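Local coordinates for protein thioredoxin Reductase (Burkholderia cenocepacia, PDB 4F82) that probably reduces hydrogen peroxide and organic hydroperoxides to water and alcohols as a thiol-specific peroxidase of the Prx5 type, at residues Q20-I25 against P36-V41; E85-S90 against K109-A114; G13-D18 against S40-V45. All blocks are in the same frame, centred on the assembly; numbering follows the deposited sequence.

Contact 1 (Q20-I25 against P36-V41); sequences QLFEFI and PNACSV
Phe22 holds its CG anti to its own carbonyl carbon (chi1 -68°), on the face of the sheet that also carries Ala38. The methyl carbon of Ala38 sits over one face of the Phe22 ring, displaced toward the rim. Ala38 CB is 4.0 Å from the ring centroid of Phe22, a CH-pi contact. On the same methyl lies the end of Gln20, whose CG is anti to the backbone N (chi1 175°). Its amide NE2 is 3.7 Å from Ala38 CB. Pro36 continues this face of the sheet, with its CB near Phe22 CD1 and its CD beside Phe24 CD1. Helix 94-103 covers part of the face through Ala94 and Phe95, and Gly134 of the second subunit packs on Phe22.

The two strands form a beta hairpin at one side of the central sheet of this thioredoxin-fold protein. They run antiparallel, with Leu21-Cys39 and Glu23-Asn37 as hydrogen-bonded pairs. Leu21 N gives to Cys39 O at 2.9 Å, and Cys39 N returns a bond to Leu21 O at 2.8 Å. Glu23 N bonds to Asn37 O, and Asn37 N to Glu23 O.

Leu21, Glu23, Asn37 and Cys39 point to the other face. Leu21 CD1 meets CG2 of Val41, the residue just after strand 35-40, at 3.6 Å, and the two side chains cross obliquely. Cys39 SG lies 4.3 Å from Leu21 CB and also touches Met113. The side chains of Asn37 and Ile25 cross at about a right angle, with Asn37 ND2 3.4 Å from Ile25 CG1. That same nitrogen is hydrogen-bonded to Thr33 O in the loop that joins the two strands. Glu23 OE1 forms a salt bridge with Arg111.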
loop_
_atom_site.group_PDB
_atom_site.type_symbol
_atom_site.label_atom_id
_atom_site.label_comp_id
_atom_site.label_asym_id
_atom_site.label_seq_id
_atom_site.Cartn_x
_atom_site.Cartn_y
_atom_site.Cartn_z
ATOM N N GLN A 20 0.160 -13.887 -10.415
ATOM C CA GLN A 20 0.347 -14.326 -9.050
ATOM C C GLN A 20 -0.201 -13.281 -8.081
ATOM O O GLN A 20 0.225 -12.126 -8.074
ATOM C CB GLN A 20 1.830 -14.688 -8.756
ATOM C CG GLN A 20 2.102 -15.049 -7.296
ATOM C CD GLN A 20 3.560 -15.451 -7.075
ATOM O OE1 GLN A 20 4.425 -14.601 -6.834
ATOM N NE2 GLN A 20 3.832 -16.747 -7.157
ATOM N N LEU A 21 -1.147 -13.707 -7.251
ATOM C CA LEU A 21 -1.723 -12.836 -6.238
ATOM C C LEU A 21 -1.321 -13.405 -4.883
ATOM O O LEU A 21 -0.885 -14.549 -4.796
ATOM C CB LEU A 21 -3.251 -12.812 -6.359
ATOM C CG LEU A 21 -3.881 -12.195 -7.618
ATOM C CD1 LEU A 21 -5.424 -12.223 -7.591
ATOM C CD2 LEU A 21 -3.389 -10.786 -7.790
ATOM N N PHE A 22 -1.452 -12.603 -3.839
ATOM C CA PHE A 22 -1.233 -13.060 -2.470
ATOM C C PHE A 22 -2.457 -12.765 -1.590
ATOM O O PHE A 22 -3.058 -11.666 -1.639
ATOM C CB PHE A 22 0.013 -12.353 -1.832
ATOM C CG PHE A 22 1.357 -12.742 -2.430
ATOM C CD1 PHE A 22 2.258 -13.529 -1.710
ATOM C CD2 PHE A 22 1.747 -12.284 -3.689
ATOM C CE1 PHE A 22 3.511 -13.892 -2.267
ATOM C CE2 PHE A 22 3.023 -12.648 -4.249
ATOM C CZ PHE A 22 3.893 -13.427 -3.539
ATOM N N GLU A 23 -2.793 -13.725 -0.735
ATOM C CA GLU A 23 -3.826 -13.518 0.296
ATOM C C GLU A 23 -3.238 -13.777 1.669
ATOM O O GLU A 23 -2.551 -14.788 1.894
ATOM C CB GLU A 23 -5.034 -14.424 0.051
ATOM C CG GLU A 23 -6.107 -14.299 1.123
ATOM C CD GLU A 23 -7.252 -15.248 0.913
ATOM O OE1 GLU A 23 -7.035 -16.343 0.317
ATOM O OE2 GLU A 23 -8.368 -14.912 1.378
ATOM N N PHE A 24 -3.492 -12.848 2.593
ATOM C CA PHE A 24 -2.942 -12.969 3.934
ATOM C C PHE A 24 -3.830 -13.937 4.700
ATOM O O PHE A 24 -5.045 -13.730 4.762
ATOM C CB PHE A 24 -2.923 -11.589 4.604
ATOM C CG PHE A 24 -2.166 -11.553 5.915
ATOM C CD1 PHE A 24 -0.832 -11.137 5.949
ATOM C CD2 PHE A 24 -2.779 -11.945 7.108
ATOM C CE1 PHE A 24 -0.103 -11.094 7.158
ATOM C CE2 PHE A 24 -2.067 -11.911 8.327
ATOM C CZ PHE A 24 -0.724 -11.463 8.354
ATOM N N ILE A 25 -3.245 -15.003 5.255
ATOM C CA ILE A 25 -4.022 -16.037 5.917
ATOM C C ILE A 25 -3.612 -16.083 7.390
ATOM O O ILE A 25 -2.458 -16.380 7.688
ATOM C CB ILE A 25 -3.720 -17.431 5.323
ATOM C CG1 ILE A 25 -3.982 -17.489 3.809
ATOM C CG2 ILE A 25 -4.524 -18.491 6.047
ATOM C CD1 ILE A 25 -5.389 -17.085 3.397
ATOM N N PRO A 36 1.191 -13.984 4.281
ATOM C CA PRO A 36 0.943 -13.946 2.837
ATOM C C PRO A 36 1.140 -15.308 2.153
ATOM O O PRO A 36 2.126 -16.020 2.397
ATOM C CB PRO A 36 1.972 -12.922 2.340
ATOM C CG PRO A 36 3.087 -12.994 3.357
ATOM C CD PRO A 36 2.363 -13.165 4.657
ATOM N N ASN A 37 0.158 -15.690 1.346
ATOM C CA ASN A 37 0.230 -16.918 0.570
ATOM C C ASN A 37 0.080 -16.592 -0.912
ATOM O O ASN A 37 -0.902 -15.971 -1.311
ATOM C CB ASN A 37 -0.873 -17.874 1.000
ATOM C CG ASN A 37 -0.575 -18.563 2.309
ATOM O OD1 ASN A 37 -0.340 -19.771 2.354
ATOM N ND2 ASN A 37 -0.595 -17.803 3.386
ATOM N N ALA A 38 1.025 -17.030 -1.739
ATOM C CA ALA A 38 0.936 -16.784 -3.190
ATOM C C ALA A 38 -0.072 -17.744 -3.801
ATOM O O ALA A 38 -0.165 -18.881 -3.368
ATOM C CB ALA A 38 2.284 -17.015 -3.839
ATOM N N CYS A 39 -0.814 -17.305 -4.815
ATOM C CA CYS A 39 -1.678 -18.235 -5.518
ATOM C C CYS A 39 -1.879 -17.739 -6.936
ATOM O O CYS A 39 -1.767 -16.550 -7.202
ATOM C CB CYS A 39 -3.019 -18.352 -4.814
ATOM S SG CYS A 39 -3.766 -16.732 -4.696
ATOM N N SER A 40 -2.160 -18.687 -7.825
ATOM C CA SER A 40 -2.336 -18.434 -9.257
ATOM C C SER A 40 -3.786 -18.049 -9.512
ATOM O O SER A 40 -4.693 -18.702 -9.001
ATOM C CB SER A 40 -1.966 -19.691 -10.065
ATOM O OG SER A 40 -2.666 -19.773 -11.304
ATOM N N VAL A 41 -4.014 -16.995 -10.293
ATOM C CA VAL A 41 -5.388 -16.592 -10.618
ATOM C C VAL A 41 -6.142 -17.729 -11.341
ATOM O O VAL A 41 -7.277 -18.076 -10.980
ATOM C CB VAL A 41 -5.399 -15.316 -11.479
ATOM C CG1 VAL A 41 -6.810 -15.014 -12.029
ATOM C CG2 VAL A 41 -4.923 -14.125 -10.638
#

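Contact 2 (E85-S90 against K109-A114)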
loop_
_atom_site.group_PDB
_atom_site.type_symbol
_atom_site.label_atom_id
_atom_site.label_comp_id
_atom_site.label_asym_id
_atom_site.label_seq_id
_atom_site.Cartn_x
_atom_site.Cartn_y
_atom_site.Cartn_z
ATOM N N GLU A 85 -17.030 -17.793 -4.951
ATOM C CA GLU A 85 -16.149 -16.848 -4.242
ATOM C C GLU A 85 -16.314 -15.402 -4.662
ATOM O O GLU A 85 -16.603 -15.095 -5.838
ATOM C CB GLU A 85 -14.674 -17.233 -4.387
ATOM C CG GLU A 85 -14.391 -18.642 -3.851
ATOM C CD GLU A 85 -12.938 -19.054 -3.976
ATOM O OE1 GLU A 85 -12.637 -20.227 -3.663
ATOM O OE2 GLU A 85 -12.089 -18.226 -4.397
ATOM N N ILE A 86 -16.089 -14.513 -3.700
ATOM C CA ILE A 86 -16.032 -13.075 -4.002
ATOM C C ILE A 86 -14.632 -12.574 -3.664
ATOM O O ILE A 86 -14.186 -12.694 -2.525
ATOM C CB ILE A 86 -17.042 -12.278 -3.174
ATOM C CG1 ILE A 86 -18.486 -12.708 -3.461
ATOM C CG2 ILE A 86 -16.930 -10.801 -3.493
ATOM C CD1 ILE A 86 -19.479 -12.353 -2.278
ATOM N N TRP A 87 -13.916 -12.043 -4.647
ATOM C CA TRP A 87 -12.591 -11.486 -4.376
ATOM C C TRP A 87 -12.583 -9.967 -4.455
ATOM O O TRP A 87 -13.216 -9.369 -5.316
ATOM C CB TRP A 87 -11.600 -11.954 -5.426
ATOM C CG TRP A 87 -11.404 -13.434 -5.588
ATOM C CD1 TRP A 87 -12.031 -14.478 -4.941
ATOM C CD2 TRP A 87 -10.522 -14.004 -6.533
ATOM N NE1 TRP A 87 -11.544 -15.697 -5.429
ATOM C CE2 TRP A 87 -10.629 -15.421 -6.424
ATOM C CE3 TRP A 87 -9.629 -13.443 -7.473
ATOM C CZ2 TRP A 87 -9.843 -16.290 -7.197
ATOM C CZ3 TRP A 87 -8.860 -14.311 -8.259
ATOM C CH2 TRP A 87 -8.975 -15.723 -8.109
ATOM N N CYS A 88 -11.866 -9.338 -3.550
ATOM C CA CYS A 88 -11.532 -7.918 -3.712
ATOM C C CYS A 88 -10.084 -7.827 -4.204
ATOM O O CYS A 88 -9.150 -8.246 -3.508
ATOM C CB CYS A 88 -11.686 -7.173 -2.397
ATOM S SG CYS A 88 -11.094 -5.442 -2.485
ATOM N N VAL A 89 -9.879 -7.282 -5.398
ATOM C CA VAL A 89 -8.516 -7.150 -5.898
ATOM C C VAL A 89 -8.024 -5.707 -5.775
ATOM O O VAL A 89 -8.744 -4.772 -6.108
ATOM C CB VAL A 89 -8.417 -7.597 -7.355
ATOM C CG1 VAL A 89 -7.074 -7.201 -7.941
ATOM C CG2 VAL A 89 -8.620 -9.124 -7.454
ATOM N N SER A 90 -6.816 -5.499 -5.257
ATOM C CA SER A 90 -6.298 -4.139 -5.216
ATOM C C SER A 90 -4.814 -4.191 -5.409
ATOM O O SER A 90 -4.176 -5.213 -5.100
ATOM C CB SER A 90 -6.616 -3.449 -3.867
ATOM O OG SER A 90 -6.186 -2.075 -3.859
ATOM N N LYS A 109 -16.168 -14.182 3.659
ATOM C CA LYS A 109 -17.138 -13.556 2.752
ATOM C C LYS A 109 -16.491 -12.972 1.517
ATOM O O LYS A 109 -16.992 -13.126 0.417
ATOM C CB LYS A 109 -17.993 -12.498 3.475
ATOM C CG LYS A 109 -18.661 -13.048 4.748
ATOM C CD LYS A 109 -19.992 -12.367 5.031
ATOM C CE LYS A 109 -20.645 -12.912 6.311
ATOM N NZ LYS A 109 -19.788 -12.665 7.517
ATOM N N VAL A 110 -15.378 -12.286 1.689
ATOM C CA VAL A 110 -14.706 -11.688 0.553
ATOM C C VAL A 110 -13.236 -12.004 0.774
ATOM O O VAL A 110 -12.710 -11.708 1.866
ATOM C CB VAL A 110 -14.914 -10.157 0.540
ATOM C CG1 VAL A 110 -14.113 -9.533 -0.604
ATOM C CG2 VAL A 110 -16.408 -9.836 0.426
ATOM N N ARG A 111 -12.592 -12.644 -0.214
ATOM C CA ARG A 111 -11.151 -12.897 -0.187
ATOM C C ARG A 111 -10.450 -11.591 -0.572
ATOM O O ARG A 111 -10.805 -10.958 -1.594
ATOM C CB ARG A 111 -10.788 -13.969 -1.180
ATOM C CG ARG A 111 -11.381 -15.341 -0.858
ATOM C CD ARG A 111 -10.908 -16.389 -1.847
ATOM N NE ARG A 111 -9.480 -16.651 -1.668
ATOM C CZ ARG A 111 -8.739 -17.375 -2.507
ATOM N NH1 ARG A 111 -9.299 -17.924 -3.584
ATOM N NH2 ARG A 111 -7.442 -17.577 -2.264
ATOM N N MET A 112 -9.495 -11.167 0.253
ATOM C CA MET A 112 -8.719 -9.944 0.005
ATOM C C MET A 112 -7.439 -10.306 -0.749
ATOM O O MET A 112 -6.450 -10.769 -0.159
ATOM C CB MET A 112 -8.412 -9.243 1.330
ATOM C CG MET A 112 -9.700 -8.975 2.148
ATOM S SD MET A 112 -10.971 -7.945 1.310
ATOM C CE MET A 112 -10.222 -6.293 1.373
ATOM N N MET A 113 -7.501 -10.120 -2.066
ATOM C CA MET A 113 -6.484 -10.596 -2.997
ATOM C C MET A 113 -5.533 -9.455 -3.408
ATOM O O MET A 113 -5.877 -8.547 -4.191
ATOM C CB MET A 113 -7.153 -11.266 -4.201
ATOM C CG MET A 113 -8.146 -12.409 -3.825
ATOM S SD MET A 113 -7.244 -13.775 -3.105
ATOM C CE MET A 113 -6.784 -14.620 -4.599
ATOM N N ALA A 114 -4.324 -9.519 -2.851
ATOM C CA ALA A 114 -3.296 -8.502 -3.054
ATOM C C ALA A 114 -2.679 -8.621 -4.446
ATOM O O ALA A 114 -2.143 -9.664 -4.803
ATOM C CB ALA A 114 -2.198 -8.709 -2.004
HETATM O O HOH W 1 -15.392 -15.725 -1.091
#
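Trp87 and Met113 make the dense part of this contact. Met113 bends at chi2 and chi3. Its CE lies over the six-membered ring of Trp87, 4.0 Å from the centroid and almost on the ring normal. Its sulfur is oblique to the five-membered ring, a Met-aromatic contact. On the other face of the sheet, Cys88 CB packs on Val110 CG1 and on Met112 SD, 3.9 Å away.

Glu85 OE2 is gripped twice. Trp87 NE1 donates to its anti lone pair at 2.8 Å, nearly straight. Arg111 NH1 meets it on the syn side at 2.9 Å, as a salt bridge. Glu85 OE1 pairs with Lys48, so both oxygens help fix the carboxylate at the indole edge. Arg111 NH1 also bonds Gln44.

The Lys109 end is looser. Lys109 is exposed, and a water accepts from Ile86 N and donates weakly to Lys109 O. The Ser90 end is buried, though Ser90 N to Met113 O is weak at 3.4 Å.

The strands run parallel and are joined through helix 94-103. This is a beta-alpha-beta crossover of the thioredoxin fold, with the side chain of Ser90 about 7 Å from that of Cys63, the predicted sulfenic-acid cysteine.

Contact 3 (G13-D18 against S40-V45)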
loop_
_atom_site.group_PDB
_atom_site.type_symbol
_atom_site.label_atom_id
_atom_site.label_comp_id
_atom_site.label_asym_id
_atom_site.label_seq_id
_atom_site.Cartn_x
_atom_site.Cartn_y
_atom_site.Cartn_z
ATOM N N GLY A 13 -16.105 -12.303 -22.594
ATOM C CA GLY A 13 -15.794 -13.427 -23.456
ATOM C C GLY A 13 -14.327 -13.840 -23.411
ATOM O O GLY A 13 -13.987 -14.930 -23.828
ATOM N N ASP A 14 -13.464 -12.976 -22.910
ATOM C CA ASP A 14 -12.021 -13.262 -22.844
ATOM C C ASP A 14 -11.729 -14.281 -21.755
ATOM O O ASP A 14 -12.387 -14.281 -20.723
ATOM C CB ASP A 14 -11.254 -11.978 -22.480
ATOM C CG ASP A 14 -10.988 -11.097 -23.681
ATOM O OD1 ASP A 14 -11.564 -11.347 -24.766
ATOM O OD2 ASP A 14 -10.206 -10.140 -23.526
ATOM N N ALA A 15 -10.722 -15.126 -21.968
ATOM C CA ALA A 15 -10.146 -15.912 -20.871
ATOM C C ALA A 15 -9.473 -14.983 -19.852
ATOM O O ALA A 15 -8.759 -14.047 -20.224
ATOM C CB ALA A 15 -9.130 -16.894 -21.422
ATOM N N LEU A 16 -9.686 -15.227 -18.563
ATOM C CA LEU A 16 -8.969 -14.480 -17.527
ATOM C C LEU A 16 -7.456 -14.786 -17.610
ATOM O O LEU A 16 -7.059 -15.963 -17.669
ATOM C CB LEU A 16 -9.538 -14.893 -16.159
ATOM C CG LEU A 16 -9.403 -14.037 -14.917
ATOM C CD1 LEU A 16 -10.062 -12.681 -15.191
ATOM C CD2 LEU A 16 -10.035 -14.747 -13.682
ATOM N N PRO A 17 -6.599 -13.746 -17.665
ATOM C CA PRO A 17 -5.149 -14.018 -17.684
ATOM C C PRO A 17 -4.645 -14.557 -16.350
ATOM O O PRO A 17 -5.268 -14.306 -15.298
ATOM C CB PRO A 17 -4.523 -12.644 -17.960
ATOM C CG PRO A 17 -5.563 -11.652 -17.462
ATOM C CD PRO A 17 -6.893 -12.312 -17.808
ATOM N N ASP A 18 -3.562 -15.332 -16.381
ATOM C CA ASP A 18 -2.990 -15.813 -15.123
ATOM C C ASP A 18 -2.170 -14.676 -14.551
ATOM O O ASP A 18 -1.734 -13.800 -15.308
ATOM C CB ASP A 18 -2.092 -17.037 -15.327
ATOM C CG ASP A 18 -2.011 -17.929 -14.083
ATOM O OD1 ASP A 18 -2.685 -17.651 -13.055
ATOM O OD2 ASP A 18 -1.284 -18.950 -14.133
ATOM N N SER A 40 -2.160 -18.687 -7.825
ATOM C CA SER A 40 -2.336 -18.434 -9.257
ATOM C C SER A 40 -3.786 -18.049 -9.512
ATOM O O SER A 40 -4.693 -18.702 -9.001
ATOM C CB SER A 40 -1.966 -19.691 -10.065
ATOM O OG SER A 40 -2.666 -19.773 -11.304
ATOM N N VAL A 41 -4.014 -16.995 -10.293
ATOM C CA VAL A 41 -5.388 -16.592 -10.618
ATOM C C VAL A 41 -6.142 -17.729 -11.341
ATOM O O VAL A 41 -7.277 -18.076 -10.980
ATOM C CB VAL A 41 -5.399 -15.316 -11.479
ATOM C CG1 VAL A 41 -6.810 -15.014 -12.029
ATOM C CG2 VAL A 41 -4.923 -14.125 -10.638
ATOM N N ARG A 42 -5.530 -18.306 -12.369
ATOM C CA ARG A 42 -6.253 -19.282 -13.146
ATOM C C ARG A 42 -6.459 -20.527 -12.296
ATOM O O ARG A 42 -7.558 -21.087 -12.287
ATOM C CB ARG A 42 -5.567 -19.542 -14.500
ATOM C CG ARG A 42 -5.749 -18.329 -15.430
ATOM C CD ARG A 42 -5.522 -18.635 -16.909
ATOM N NE ARG A 42 -6.365 -19.720 -17.420
ATOM C CZ ARG A 42 -7.618 -19.572 -17.859
ATOM N NH1 ARG A 42 -8.219 -18.375 -17.827
ATOM N NH2 ARG A 42 -8.282 -20.624 -18.326
ATOM N N ASP A 43 -5.450 -20.916 -11.520
ATOM C CA ASP A 43 -5.630 -22.051 -10.593
ATOM C C ASP A 43 -6.770 -21.900 -9.564
ATOM O O ASP A 43 -7.480 -22.861 -9.279
ATOM C CB ASP A 43 -4.318 -22.418 -9.873
ATOM C CG ASP A 43 -3.297 -23.076 -10.804
ATOM O OD1 ASP A 43 -3.665 -23.434 -11.954
ATOM O OD2 ASP A 43 -2.127 -23.237 -10.380
ATOM N N GLN A 44 -6.935 -20.700 -9.025
ATOM C CA GLN A 44 -7.949 -20.405 -8.014
ATOM C C GLN A 44 -9.358 -20.177 -8.579
ATOM O O GLN A 44 -10.318 -20.244 -7.817
ATOM C CB GLN A 44 -7.571 -19.138 -7.210
ATOM C CG GLN A 44 -6.335 -19.296 -6.346
ATOM C CD GLN A 44 -6.604 -20.175 -5.149
ATOM O OE1 GLN A 44 -7.653 -20.053 -4.494
ATOM N NE2 GLN A 44 -5.676 -21.084 -4.865
ATOM N N VAL A 45 -9.485 -19.845 -9.864
ATOM C CA VAL A 45 -10.815 -19.704 -10.479
ATOM C C VAL A 45 -11.221 -20.976 -11.189
ATOM O O VAL A 45 -12.398 -21.143 -11.566
ATOM C CB VAL A 45 -10.947 -18.508 -11.448
ATOM C CG1 VAL A 45 -10.508 -17.228 -10.771
ATOM C CG2 VAL A 45 -10.156 -18.746 -12.750
#
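Asp18 and Ser40 meet where the short helix 41-45 begins. Asp18 OD1 takes two bonds. In the Ser40 conformer given here, one of two deposited, Ser40 OG donates to the syn lone pair of Asp18 OD1, at 2.8 Å. The backbone N of Arg42 donates to the same Asp18 OD1 at 3.0 Å, nearly straight at 178°, and comes from above the carboxylate plane. Val41 N is close to this oxygen, but its angle is poor and it does not count as a bond. Asp18 has its CG anti to its backbone N (chi1 -153°).

Ser40 OG, in this conformer, is itself an acceptor. As the N-cap residue it receives Asp43 N at 3.0 Å. The hydroxyl then links the carboxylate to the first turn, and one acid and one hydroxyl serve two backbone N-H groups there. A negative charge at this helix start would probably be favoured by the helix dipole.

The second polar link is made by Arg42. Its chain bends at chi3, and NH1 donates to Leu16 O at 2.7 Å, in the carbonyl plane and on a lone pair. NH1 also bonds Gly149 O. The carbonyl of Pro17 is different: it is buried against Val41 CG1 and has no partner in the model.

The apolar part is carried by Leu16 CD2, which packs on Val41 CG1 at 3.6 Å and on Val45 CG1 at 3.9 Å. Leu16 and Val41 cross at about a right angle.

The loop 13-18 leads toward strand 20-25; Gly13 and Asp14 bond by backbone to Val151 of strand 150-156. Leu16 rests on Phe120 of helix 119-124 and on Met144 and Ile146 of strand 137-147, while Val45 touches Trp87 of strand 85-90.

Overall arrangement
From the N terminus, the loop 13-18 leads into strand 20-25, the first partner in contact 1. The chain then turns back through strand 35-40, closing the hairpin, and passes straight into helix 41-45. That helix returns to the starting loop in contact 3. Contact 1 therefore lies within the span that contact 3 closes, and the two share Ser40 and Val41. Contact 2 comes later, after both have closed, across helix 94-103. Strand 111-114 lies beside strand 20-25, which joins contacts 1 and 2 in one sheet. Gln44 and Val45 meet Arg111 and Trp87, tying the helix of contact 3 to contact 2.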